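Local coordinates for beta-lactamase Mb2281c (PDB 3I7J), which probably acts as a serine hydrolase of the beta-lactamase and penicillin-binding-protein superfamily, its natural substrate being uncertain, at residues A160-R165 with D241-V245; C218-F224 with W235-K239; P212-G216 with G232-V236; G132-R137 with A149-D155. All coordinates share one frame; numbering follows the deposited sequence.

In the fold
From the N terminus, contact 4 closes first: the loop after helix 119-131 returns to strand 149-151 and the start of helix 153-164, making a small loop of its own. Helix 153-164 then runs to contact 1, where its C-terminal end packs on strand 242-248 of the six-stranded sheet, closing a loop of about 75 residues. Contacts 3 and 2 nest inside that loop. Both end on strand 232-237 and share Trp235 and Val236, 212-216 reaching the strand through side chains and 218-224 leading into its hairpin partner. Contact 4 thus sits in series, joined to contact 1 by the helix and by packing of Val153 on Val245.

Contact 1 of 4, residues A160-R165 with D241-V245; sequences AGDLLR and DLALV
The guanidinium of Arg165 meets the carboxylate of Asp241 edge to edge, the two planes only 10° apart. NH1 of Arg165 binds OD1 of Asp241 at 2.9 Å and NH2 binds OD2 at 2.8 Å, an end-on bidentate salt bridge in which both oxygens offer their syn lone pairs. The NH1 bond is nearly straight, at 169°. Arg165 bends at chi2 (-66°), which turns its chain back so that NH1 also reaches the carbonyl O of Leu164 at 2.9 Å, from above the carbonyl plane. Asp241, with Leu242, faces Asp237 in a G1 beta bulge at the start of the strand. CD1 of Leu164 lies against the carboxylate, 3.8 Å from OD1 of Asp241. Apolar packing proper starts with CD2 of Leu164, set loosely against CB of Ala243. One turn earlier, CB of Ala160 meets CB of Ala243 at 3.8 Å; the axes of 160-164 and 242-245, nearly antiparallel, approach to 8.7 Å, consistent with two methyl groups meeting there. The ion pair lies at the more exposed end, beside Pro22, while the alanines are buried. Its two bonds and a third to Leu164 O should restrict the guanidinium's rotation, and the paired charges probably keep Asp241 ionised.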
loop_
_atom_site.group_PDB
_atom_site.type_symbol
_atom_site.label_atom_id
_atom_site.label_comp_id
_atom_site.label_asym_id
_atom_site.label_seq_id
_atom_site.Cartn_x
_atom_site.Cartn_y
_atom_site.Cartn_z
ATOM N N ALA A 160 -4.312 -9.151 -0.554
ATOM C CA ALA A 160 -3.816 -9.160 -1.932
ATOM C C ALA A 160 -4.875 -9.760 -2.857
ATOM O O ALA A 160 -4.969 -9.391 -4.029
ATOM C CB ALA A 160 -2.518 -9.972 -2.020
ATOM N N GLY A 161 -5.670 -10.684 -2.321
ATOM C CA GLY A 161 -6.715 -11.299 -3.116
ATOM C C GLY A 161 -7.759 -10.267 -3.504
ATOM O O GLY A 161 -8.281 -10.265 -4.621
ATOM N N ASP A 162 -8.055 -9.368 -2.572
ATOM C CA ASP A 162 -9.036 -8.321 -2.803
ATOM C C ASP A 162 -8.483 -7.313 -3.812
ATOM O O ASP A 162 -9.239 -6.685 -4.555
ATOM C CB ASP A 162 -9.366 -7.622 -1.483
ATOM C CG ASP A 162 -10.578 -6.730 -1.584
ATOM O OD1 ASP A 162 -11.681 -7.258 -1.816
ATOM O OD2 ASP A 162 -10.434 -5.502 -1.433
ATOM N N LEU A 163 -7.162 -7.164 -3.844
ATOM C CA LEU A 163 -6.532 -6.227 -4.778
ATOM C C LEU A 163 -6.439 -6.808 -6.193
ATOM O O LEU A 163 -6.277 -6.078 -7.168
ATOM C CB LEU A 163 -5.131 -5.852 -4.278
ATOM C CG LEU A 163 -5.084 -5.141 -2.923
ATOM C CD1 LEU A 163 -3.636 -4.817 -2.532
ATOM C CD2 LEU A 163 -5.906 -3.864 -3.006
ATOM N N LEU A 164 -6.558 -8.128 -6.285
ATOM C CA LEU A 164 -6.478 -8.850 -7.549
ATOM C C LEU A 164 -7.874 -8.960 -8.163
ATOM O O LEU A 164 -8.052 -8.796 -9.369
ATOM C CB LEU A 164 -5.897 -10.235 -7.272
ATOM C CG LEU A 164 -4.841 -10.879 -8.173
ATOM C CD1 LEU A 164 -3.817 -9.872 -8.659
ATOM C CD2 LEU A 164 -4.165 -12.000 -7.383
ATOM N N ARG A 165 -8.851 -9.242 -7.305
ATOM C CA ARG A 165 -10.265 -9.373 -7.672
ATOM C C ARG A 165 -11.043 -8.609 -6.599
ATOM O O ARG A 165 -11.462 -9.187 -5.602
ATOM C CB ARG A 165 -10.681 -10.851 -7.652
ATOM C CG ARG A 165 -10.021 -11.706 -8.723
ATOM C CD ARG A 165 -10.490 -11.284 -10.104
ATOM N NE ARG A 165 -9.918 -12.114 -11.169
ATOM C CZ ARG A 165 -8.684 -11.983 -11.642
ATOM N NH1 ARG A 165 -7.876 -11.049 -11.149
ATOM N NH2 ARG A 165 -8.263 -12.784 -12.608
ATOM N N ASP A 241 -1.225 -10.718 -13.307
ATOM C CA ASP A 241 -2.345 -11.185 -12.490
ATOM C C ASP A 241 -1.728 -11.996 -11.352
ATOM O O ASP A 241 -2.104 -13.142 -11.105
ATOM C CB ASP A 241 -3.302 -12.056 -13.321
ATOM C CG ASP A 241 -4.731 -12.040 -12.790
ATOM O OD1 ASP A 241 -5.092 -11.097 -12.052
ATOM O OD2 ASP A 241 -5.511 -12.958 -13.126
ATOM N N LEU A 242 -0.759 -11.391 -10.674
ATOM C CA LEU A 242 -0.068 -12.041 -9.567
ATOM C C LEU A 242 0.208 -11.016 -8.464
ATOM O O LEU A 242 0.309 -9.817 -8.732
ATOM C CB LEU A 242 1.255 -12.625 -10.069
ATOM C CG LEU A 242 1.595 -14.103 -9.870
ATOM C CD1 LEU A 242 0.434 -14.996 -10.260
ATOM C CD2 LEU A 242 2.826 -14.421 -10.708
ATOM N N ALA A 243 0.335 -11.492 -7.230
ATOM C CA ALA A 243 0.619 -10.619 -6.098
ATOM C C ALA A 243 1.720 -11.241 -5.251
ATOM O O ALA A 243 1.835 -12.466 -5.160
ATOM C CB ALA A 243 -0.633 -10.420 -5.253
ATOM N N LEU A 244 2.537 -10.397 -4.638
ATOM C CA LEU A 244 3.610 -10.890 -3.790
ATOM C C LEU A 244 3.628 -10.110 -2.499
ATOM O O LEU A 244 3.591 -8.883 -2.507
ATOM C CB LEU A 244 4.972 -10.758 -4.489
ATOM C CG LEU A 244 6.207 -11.032 -3.614
ATOM C CD1 LEU A 244 6.174 -12.456 -3.073
ATOM C CD2 LEU A 244 7.474 -10.798 -4.430
ATOM N N VAL A 245 3.659 -10.834 -1.391
ATOM C CA VAL A 245 3.711 -10.219 -0.076
ATOM C C VAL A 245 4.994 -10.681 0.610
ATOM O O VAL A 245 5.260 -11.882 0.679
ATOM C CB VAL A 245 2.516 -10.655 0.806
ATOM C CG1 VAL A 245 2.788 -10.288 2.254
ATOM C CG2 VAL A 245 1.227 -9.973 0.332
#

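Contact 2 of 4, residues C218-F224 with W235-K239; sequences CNSTRTF and WVDPK
Hydrogen bonds from Ser220 grip both carboxylate oxygens of Asp237. The backbone N of Ser220 donates to OD2 of Asp237 at 2.8 Å, almost straight at 170°, from the syn side but 31° out of the carboxylate plane, while OG of Ser220 donates to OD1 of Asp237 at 2.8 Å from above that plane. OD1 also accepts from the backbone N of Lys239, forming an Asx turn, and a water joins OD2 to the carbonyl O of Cys218. Ser220 begins a type I turn ending at Thr223, whose OG1 and N both bind Ser220 O. Phe224 and Val236 form an antiparallel hydrogen-bonded backbone pair, with N of Val236 2.8 Å from O of Phe224. In the apolar group, Val236 CB makes a CH-pi contact 3.9 Å from the Phe224 ring centroid, and CE2 of Phe224 meets CG of Pro238 at 3.7 Å near the ring plane. A chi1 of 64° brings the Phe224 ring to both. Pro238 CB lies 3.4 Å from NH2 of Arg222, over one guanidinium face. The contact leads into the hairpin of strands 224-228 and 232-237; Leu163 of helix 153-164 packs on Phe224 and Val236, and Ser264 of helix 256-271 binds NE1 of Trp235.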
loop_
_atom_site.group_PDB
_atom_site.type_symbol
_atom_site.label_atom_id
_atom_site.label_comp_id
_atom_site.label_asym_id
_atom_site.label_seq_id
_atom_site.Cartn_x
_atom_site.Cartn_y
_atom_site.Cartn_z
ATOM N N CYS A 218 10.834 -6.908 -14.187
ATOM C CA CYS A 218 9.829 -7.476 -15.065
ATOM C C CYS A 218 8.384 -7.166 -14.656
ATOM O O CYS A 218 7.441 -7.515 -15.372
ATOM C CB CYS A 218 10.055 -8.985 -15.190
ATOM S SG CYS A 218 11.620 -9.400 -16.026
ATOM N N ASN A 219 8.201 -6.513 -13.514
ATOM C CA ASN A 219 6.854 -6.144 -13.097
ATOM C C ASN A 219 6.341 -5.161 -14.143
ATOM O O ASN A 219 7.113 -4.372 -14.681
ATOM C CB ASN A 219 6.879 -5.492 -11.706
ATOM C CG ASN A 219 6.754 -6.516 -10.580
ATOM O OD1 ASN A 219 5.733 -7.200 -10.461
ATOM N ND2 ASN A 219 7.791 -6.633 -9.761
ATOM N N SER A 220 5.050 -5.219 -14.458
ATOM C CA SER A 220 4.491 -4.313 -15.463
ATOM C C SER A 220 4.374 -2.909 -14.882
ATOM O O SER A 220 4.402 -2.735 -13.661
ATOM C CB SER A 220 3.103 -4.774 -15.888
ATOM O OG SER A 220 2.194 -4.574 -14.826
ATOM N N THR A 221 4.227 -1.916 -15.756
ATOM C CA THR A 221 4.091 -0.529 -15.322
ATOM C C THR A 221 2.808 -0.318 -14.513
ATOM O O THR A 221 2.688 0.664 -13.782
ATOM C CB THR A 221 4.080 0.457 -16.535
ATOM O OG1 THR A 221 3.078 0.046 -17.476
ATOM C CG2 THR A 221 5.442 0.492 -17.225
ATOM N N ARG A 222 1.854 -1.238 -14.629
ATOM C CA ARG A 222 0.592 -1.122 -13.887
ATOM C C ARG A 222 0.660 -1.700 -12.469
ATOM O O ARG A 222 -0.305 -1.616 -11.707
ATOM C CB ARG A 222 -0.533 -1.810 -14.659
ATOM C CG ARG A 222 -0.887 -1.141 -15.975
ATOM C CD ARG A 222 -1.748 -2.071 -16.806
ATOM N NE ARG A 222 -2.986 -2.449 -16.124
ATOM C CZ ARG A 222 -3.687 -3.537 -16.421
ATOM N NH1 ARG A 222 -3.260 -4.348 -17.382
ATOM N NH2 ARG A 222 -4.811 -3.810 -15.766
ATOM N N THR A 223 1.797 -2.295 -12.133
ATOM C CA THR A 223 2.004 -2.868 -10.810
ATOM C C THR A 223 1.771 -1.774 -9.759
ATOM O O THR A 223 2.200 -0.637 -9.942
ATOM C CB THR A 223 3.443 -3.421 -10.682
ATOM O OG1 THR A 223 3.666 -4.397 -11.712
ATOM C CG2 THR A 223 3.658 -4.078 -9.310
ATOM N N PHE A 224 1.078 -2.118 -8.672
ATOM C CA PHE A 224 0.785 -1.163 -7.602
ATOM C C PHE A 224 0.903 -1.865 -6.248
ATOM O O PHE A 224 0.880 -3.093 -6.183
ATOM C CB PHE A 224 -0.629 -0.579 -7.785
ATOM C CG PHE A 224 -1.735 -1.598 -7.657
ATOM C CD1 PHE A 224 -2.275 -1.913 -6.409
ATOM C CD2 PHE A 224 -2.227 -2.255 -8.785
ATOM C CE1 PHE A 224 -3.290 -2.864 -6.288
ATOM C CE2 PHE A 224 -3.241 -3.212 -8.680
ATOM C CZ PHE A 224 -3.774 -3.515 -7.428
ATOM N N TRP A 235 3.030 -5.998 -3.621
ATOM C CA TRP A 235 2.766 -5.508 -4.955
ATOM C C TRP A 235 1.807 -6.469 -5.618
ATOM O O TRP A 235 1.776 -7.664 -5.309
ATOM C CB TRP A 235 4.048 -5.296 -5.794
ATOM C CG TRP A 235 4.955 -6.479 -6.047
ATOM C CD1 TRP A 235 6.240 -6.625 -5.600
ATOM C CD2 TRP A 235 4.702 -7.604 -6.900
ATOM N NE1 TRP A 235 6.803 -7.761 -6.127
ATOM C CE2 TRP A 235 5.882 -8.381 -6.930
ATOM C CE3 TRP A 235 3.597 -8.029 -7.649
ATOM C CZ2 TRP A 235 5.987 -9.566 -7.680
ATOM C CZ3 TRP A 235 3.699 -9.204 -8.392
ATOM C CH2 TRP A 235 4.887 -9.956 -8.403
ATOM N N VAL A 236 0.996 -5.908 -6.501
ATOM C CA VAL A 236 -0.014 -6.641 -7.242
ATOM C C VAL A 236 0.237 -6.244 -8.681
ATOM O O VAL A 236 0.270 -5.060 -8.996
ATOM C CB VAL A 236 -1.429 -6.174 -6.834
ATOM C CG1 VAL A 236 -2.490 -7.021 -7.519
ATOM C CG2 VAL A 236 -1.574 -6.239 -5.318
ATOM N N ASP A 237 0.434 -7.222 -9.553
ATOM C CA ASP A 237 0.688 -6.913 -10.951
ATOM C C ASP A 237 -0.539 -7.356 -11.747
ATOM O O ASP A 237 -0.741 -8.545 -11.959
ATOM C CB ASP A 237 1.944 -7.662 -11.414
ATOM C CG ASP A 237 2.405 -7.232 -12.787
ATOM O OD1 ASP A 237 1.533 -6.987 -13.650
ATOM O OD2 ASP A 237 3.636 -7.159 -13.008
ATOM N N PRO A 238 -1.380 -6.404 -12.190
ATOM C CA PRO A 238 -2.593 -6.718 -12.957
ATOM C C PRO A 238 -2.330 -7.388 -14.301
ATOM O O PRO A 238 -3.203 -8.067 -14.834
ATOM C CB PRO A 238 -3.261 -5.357 -13.145
ATOM C CG PRO A 238 -2.693 -4.515 -12.056
ATOM C CD PRO A 238 -1.256 -4.950 -11.997
ATOM N N LYS A 239 -1.140 -7.180 -14.856
ATOM C CA LYS A 239 -0.809 -7.776 -16.141
ATOM C C LYS A 239 -0.438 -9.240 -15.949
ATOM O O LYS A 239 -0.879 -10.107 -16.705
ATOM C CB LYS A 239 0.347 -7.022 -16.812
ATOM C CG LYS A 239 0.669 -7.516 -18.223
ATOM C CD LYS A 239 1.813 -6.743 -18.870
ATOM C CE LYS A 239 1.445 -5.285 -19.160
ATOM N NZ LYS A 239 0.427 -5.124 -20.236
HETATM O O HOH W 1 4.442 -8.747 -15.070
#

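Contact 3 of 4, residues P212-G216 with G232-V236; sequences PHWTG and GFIWV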
loop_
_atom_site.group_PDB
_atom_site.type_symbol
_atom_site.label_atom_id
_atom_site.label_comp_id
_atom_site.label_asym_id
_atom_site.label_seq_id
_atom_site.Cartn_x
_atom_site.Cartn_y
_atom_site.Cartn_z
ATOM N N PRO A 212 15.808 3.495 -9.702
ATOM C CA PRO A 212 15.662 2.123 -9.209
ATOM C C PRO A 212 14.323 2.000 -8.483
ATOM O O PRO A 212 13.688 3.012 -8.189
ATOM C CB PRO A 212 16.856 1.974 -8.276
ATOM C CG PRO A 212 16.964 3.336 -7.681
ATOM C CD PRO A 212 16.767 4.250 -8.879
ATOM N N HIS A 213 13.893 0.772 -8.196
ATOM C CA HIS A 213 12.609 0.553 -7.522
ATOM C C HIS A 213 12.657 -0.707 -6.664
ATOM O O HIS A 213 13.600 -1.490 -6.762
ATOM C CB HIS A 213 11.489 0.418 -8.564
ATOM C CG HIS A 213 10.115 0.663 -8.013
ATOM N ND1 HIS A 213 9.727 1.885 -7.511
ATOM C CD2 HIS A 213 9.043 -0.156 -7.883
ATOM C CE1 HIS A 213 8.475 1.810 -7.094
ATOM N NE2 HIS A 213 8.037 0.584 -7.308
ATOM N N TRP A 214 11.647 -0.905 -5.822
ATOM C CA TRP A 214 11.616 -2.088 -4.971
ATOM C C TRP A 214 11.018 -3.298 -5.680
ATOM O O TRP A 214 11.263 -4.433 -5.271
ATOM C CB TRP A 214 10.862 -1.803 -3.664
ATOM C CG TRP A 214 9.538 -1.112 -3.835
ATOM C CD1 TRP A 214 9.323 0.225 -4.025
ATOM C CD2 TRP A 214 8.249 -1.732 -3.831
ATOM N NE1 TRP A 214 7.972 0.474 -4.139
ATOM C CE2 TRP A 214 7.292 -0.710 -4.025
ATOM C CE3 TRP A 214 7.807 -3.057 -3.686
ATOM C CZ2 TRP A 214 5.919 -0.968 -4.073
ATOM C CZ3 TRP A 214 6.442 -3.314 -3.736
ATOM C CH2 TRP A 214 5.515 -2.272 -3.928
ATOM N N THR A 215 10.238 -3.070 -6.739
ATOM C CA THR A 215 9.650 -4.184 -7.486
ATOM C C THR A 215 10.679 -4.763 -8.467
ATOM O O THR A 215 11.819 -4.296 -8.538
ATOM C CB THR A 215 8.381 -3.755 -8.280
ATOM O OG1 THR A 215 8.712 -2.704 -9.199
ATOM C CG2 THR A 215 7.295 -3.274 -7.333
ATOM N N GLY A 216 10.283 -5.790 -9.215
ATOM C CA GLY A 216 11.206 -6.404 -10.154
ATOM C C GLY A 216 11.281 -5.668 -11.478
ATOM O O GLY A 216 10.400 -4.869 -11.800
ATOM N N GLY A 232 9.119 -4.569 4.727
ATOM C CA GLY A 232 8.045 -5.393 4.201
ATOM C C GLY A 232 7.444 -4.707 2.986
ATOM O O GLY A 232 7.632 -3.506 2.804
ATOM N N PHE A 233 6.735 -5.449 2.144
ATOM C CA PHE A 233 6.131 -4.842 0.976
ATOM C C PHE A 233 5.038 -5.703 0.355
ATOM O O PHE A 233 4.894 -6.890 0.664
ATOM C CB PHE A 233 7.196 -4.526 -0.094
ATOM C CG PHE A 233 7.729 -5.742 -0.830
ATOM C CD1 PHE A 233 6.943 -6.431 -1.755
ATOM C CD2 PHE A 233 9.035 -6.174 -0.617
ATOM C CE1 PHE A 233 7.456 -7.534 -2.457
ATOM C CE2 PHE A 233 9.555 -7.271 -1.310
ATOM C CZ PHE A 233 8.766 -7.953 -2.232
ATOM N N ILE A 234 4.263 -5.086 -0.524
ATOM C CA ILE A 234 3.220 -5.793 -1.227
ATOM C C ILE A 234 3.030 -5.163 -2.593
ATOM O O ILE A 234 2.942 -3.944 -2.723
ATOM C CB ILE A 234 1.869 -5.759 -0.462
ATOM C CG1 ILE A 234 0.777 -6.422 -1.317
ATOM C CG2 ILE A 234 1.460 -4.313 -0.141
ATOM C CD1 ILE A 234 -0.563 -6.589 -0.584
ATOM N N TRP A 235 3.030 -5.998 -3.621
ATOM C CA TRP A 235 2.766 -5.508 -4.955
ATOM C C TRP A 235 1.807 -6.469 -5.618
ATOM O O TRP A 235 1.776 -7.664 -5.309
ATOM C CB TRP A 235 4.048 -5.296 -5.794
ATOM C CG TRP A 235 4.955 -6.479 -6.047
ATOM C CD1 TRP A 235 6.240 -6.625 -5.600
ATOM C CD2 TRP A 235 4.702 -7.604 -6.900
ATOM N NE1 TRP A 235 6.803 -7.761 -6.127
ATOM C CE2 TRP A 235 5.882 -8.381 -6.930
ATOM C CE3 TRP A 235 3.597 -8.029 -7.649
ATOM C CZ2 TRP A 235 5.987 -9.566 -7.680
ATOM C CZ3 TRP A 235 3.699 -9.204 -8.392
ATOM C CH2 TRP A 235 4.887 -9.956 -8.403
ATOM N N VAL A 236 0.996 -5.908 -6.501
ATOM C CA VAL A 236 -0.014 -6.641 -7.242
ATOM C C VAL A 236 0.237 -6.244 -8.681
ATOM O O VAL A 236 0.270 -5.060 -8.996
ATOM C CB VAL A 236 -1.429 -6.174 -6.834
ATOM C CG1 VAL A 236 -2.490 -7.021 -7.519
ATOM C CG2 VAL A 236 -1.574 -6.239 -5.318
#
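Trp214 reaches across to strand 232-237 with the far edge of its six-membered ring and has more surface buried here than any other residue. CH2 of Trp214 comes 3.3 Å from the carbonyl O of Ile234, which lies near the indole plane. CZ3 of Trp214 lies 3.7 Å from both CB of Trp235 and CD1 of Phe233. The Trp214 six-membered ring and the Phe233 ring meet obliquely, with centroids 5.5 Å apart and planes at 49°. Trp235 presents its indole edge to CZ3 of Trp214, whereas CG2 of Thr215 lies 3.9 Å from CD1 of Trp235. Chi1 of Trp214 (48°) sets the indole between its own backbone N and carbonyl carbon, sending the benzo end to the strand while NE1 binds Glu205. No hydrogen bond joins the two segments, so van der Waals packing holds them together. Phe233 and Trp235, two residues apart, lie on one face of the strand; the side chain of Ile234 leaves from the other face and touches Leu163 of helix 153-164. Phe227 of strand 224-228 meets the Trp214 ring, and Trp260 of helix 256-271 meets Phe233 edge-to-face, placing the loop 212-216 against the sheet face that also carries this C-terminal helix.

Contact 4 of 4, residues G132-R137 with A149-D155; sequences GMVTTR and ATSTVAD
Selenomethionine Met133, which follows the Schellman glycine Gly132 at the end of helix 119-131 and centres an inverse gamma turn, lies antiparallel alongside the Asp155 side chain. CB of Met133 is 3.5 Å from OD2 of Asp155, and CG of Met133 is 3.5 Å from the carbonyl O of Asp155. Thr135 gives its backbone N to OD2 of Asp155 at 2.9 Å, on the syn lone pair. CG2 of Thr135 meets CG2 of Thr152 at 3.6 Å, and a water links Thr135 OG1 to OD1 of Asp155. OG1 of Thr136 donates to the anti lone pair of Asp155 OD2 at 2.7 Å and accepts from OG of Ser151 at 2.7 Å. A chi1 of -64° places Thr136 OG1 beside its own backbone N, between these two partners. Two donors on one buried oxygen probably stabilise the carboxylate charge. Arg137 and Thr150 form an antiparallel hydrogen-bonded pair, Arg137 N to Thr150 O at 3.0 Å and Thr150 N to Arg137 O at 2.9 Å. Thr152 OG1 caps helix 153-164 by accepting from N of Asp155. The arrangement is a single antiparallel bridge at the edge of the small three-stranded sheet, running into an N-capped helix whose first-turn aspartate ties down the loop 132-136.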
loop_
_atom_site.group_PDB
_atom_site.type_symbol
_atom_site.label_atom_id
_atom_site.label_comp_id
_atom_site.label_asym_id
_atom_site.label_seq_id
_atom_site.Cartn_x
_atom_site.Cartn_y
_atom_site.Cartn_z
ATOM N N GLY A 132 -11.899 -11.419 6.615
ATOM C CA GLY A 132 -11.410 -12.416 7.552
ATOM C C GLY A 132 -10.016 -12.160 8.100
ATOM O O GLY A 132 -9.350 -13.095 8.545
HETATM N N MSE A 133 -9.567 -10.907 8.059
HETATM C CA MSE A 133 -8.250 -10.525 8.573
HETATM C C MSE A 133 -8.297 -10.337 10.085
HETATM O O MSE A 133 -8.232 -9.210 10.582
HETATM C CB MSE A 133 -7.801 -9.226 7.906
HETATM C CG MSE A 133 -7.219 -9.448 6.521
HETATM SE SE MSE A 133 -7.290 -7.923 5.302
HETATM C CE MSE A 133 -7.753 -8.919 3.734
ATOM N N VAL A 134 -8.373 -11.443 10.817
ATOM C CA VAL A 134 -8.479 -11.377 12.270
ATOM C C VAL A 134 -7.191 -11.139 13.064
ATOM O O VAL A 134 -7.205 -11.118 14.296
ATOM C CB VAL A 134 -9.204 -12.639 12.819
ATOM C CG1 VAL A 134 -10.611 -12.702 12.240
ATOM C CG2 VAL A 134 -8.433 -13.905 12.458
ATOM N N THR A 135 -6.077 -10.942 12.374
ATOM C CA THR A 135 -4.828 -10.685 13.077
ATOM C C THR A 135 -4.190 -9.416 12.510
ATOM O O THR A 135 -2.964 -9.267 12.471
ATOM C CB THR A 135 -3.872 -11.879 12.950
ATOM O OG1 THR A 135 -4.589 -13.079 13.258
ATOM C CG2 THR A 135 -2.713 -11.747 13.921
ATOM N N THR A 136 -5.048 -8.506 12.062
ATOM C CA THR A 136 -4.617 -7.231 11.509
ATOM C C THR A 136 -5.242 -6.113 12.328
ATOM O O THR A 136 -6.445 -6.119 12.579
ATOM C CB THR A 136 -5.077 -7.054 10.051
ATOM O OG1 THR A 136 -4.458 -8.047 9.224
ATOM C CG2 THR A 136 -4.697 -5.676 9.550
ATOM N N ARG A 137 -4.434 -5.154 12.755
ATOM C CA ARG A 137 -4.986 -4.057 13.527
ATOM C C ARG A 137 -4.174 -2.781 13.426
ATOM O O ARG A 137 -2.989 -2.792 13.090
ATOM C CB ARG A 137 -5.130 -4.472 14.991
ATOM C CG ARG A 137 -3.826 -4.831 15.674
ATOM C CD ARG A 137 -4.105 -5.411 17.052
ATOM N NE ARG A 137 -5.013 -4.557 17.812
ATOM C CZ ARG A 137 -5.526 -4.870 18.998
ATOM N NH1 ARG A 137 -5.218 -6.028 19.570
ATOM N NH2 ARG A 137 -6.352 -4.025 19.606
ATOM N N ALA A 149 -0.046 0.065 11.417
ATOM C CA ALA A 149 -0.719 -1.221 11.322
ATOM C C ALA A 149 0.219 -2.403 11.568
ATOM O O ALA A 149 1.429 -2.347 11.316
ATOM C CB ALA A 149 -1.394 -1.364 9.969
ATOM N N THR A 150 -0.379 -3.468 12.075
ATOM C CA THR A 150 0.302 -4.707 12.391
ATOM C C THR A 150 -0.503 -5.805 11.684
ATOM O O THR A 150 -1.730 -5.752 11.660
ATOM C CB THR A 150 0.295 -4.909 13.936
ATOM O OG1 THR A 150 1.520 -4.415 14.488
ATOM C CG2 THR A 150 0.111 -6.338 14.299
ATOM N N SER A 151 0.174 -6.792 11.104
ATOM C CA SER A 151 -0.527 -7.858 10.399
ATOM C C SER A 151 0.365 -9.078 10.176
ATOM O O SER A 151 1.512 -9.117 10.632
ATOM C CB SER A 151 -1.045 -7.324 9.054
ATOM O OG SER A 151 -1.919 -8.247 8.430
ATOM N N THR A 152 -0.174 -10.068 9.466
ATOM C CA THR A 152 0.531 -11.318 9.162
ATOM C C THR A 152 0.525 -11.556 7.663
ATOM O O THR A 152 -0.273 -10.962 6.948
ATOM C CB THR A 152 -0.186 -12.517 9.801
ATOM O OG1 THR A 152 -1.495 -12.640 9.221
ATOM C CG2 THR A 152 -0.324 -12.326 11.307
ATOM N N VAL A 153 1.407 -12.428 7.178
ATOM C CA VAL A 153 1.433 -12.703 5.745
ATOM C C VAL A 153 0.111 -13.341 5.305
ATOM O O VAL A 153 -0.371 -13.080 4.202
ATOM C CB VAL A 153 2.618 -13.621 5.360
ATOM C CG1 VAL A 153 2.547 -13.982 3.875
ATOM C CG2 VAL A 153 3.929 -12.899 5.646
ATOM N N ALA A 154 -0.478 -14.163 6.170
ATOM C CA ALA A 154 -1.749 -14.821 5.864
ATOM C C ALA A 154 -2.857 -13.793 5.638
ATOM O O ALA A 154 -3.643 -13.906 4.693
ATOM C CB ALA A 154 -2.146 -15.763 7.004
ATOM N N ASP A 155 -2.932 -12.804 6.527
ATOM C CA ASP A 155 -3.933 -11.747 6.415
ATOM C C ASP A 155 -3.656 -10.886 5.180
ATOM O O ASP A 155 -4.578 -10.528 4.446
ATOM C CB ASP A 155 -3.929 -10.854 7.663
ATOM C CG ASP A 155 -4.821 -11.381 8.766
ATOM O OD1 ASP A 155 -5.229 -12.564 8.695
ATOM O OD2 ASP A 155 -5.104 -10.612 9.714
HETATM O O HOH W 2 -5.403 -13.951 10.928
#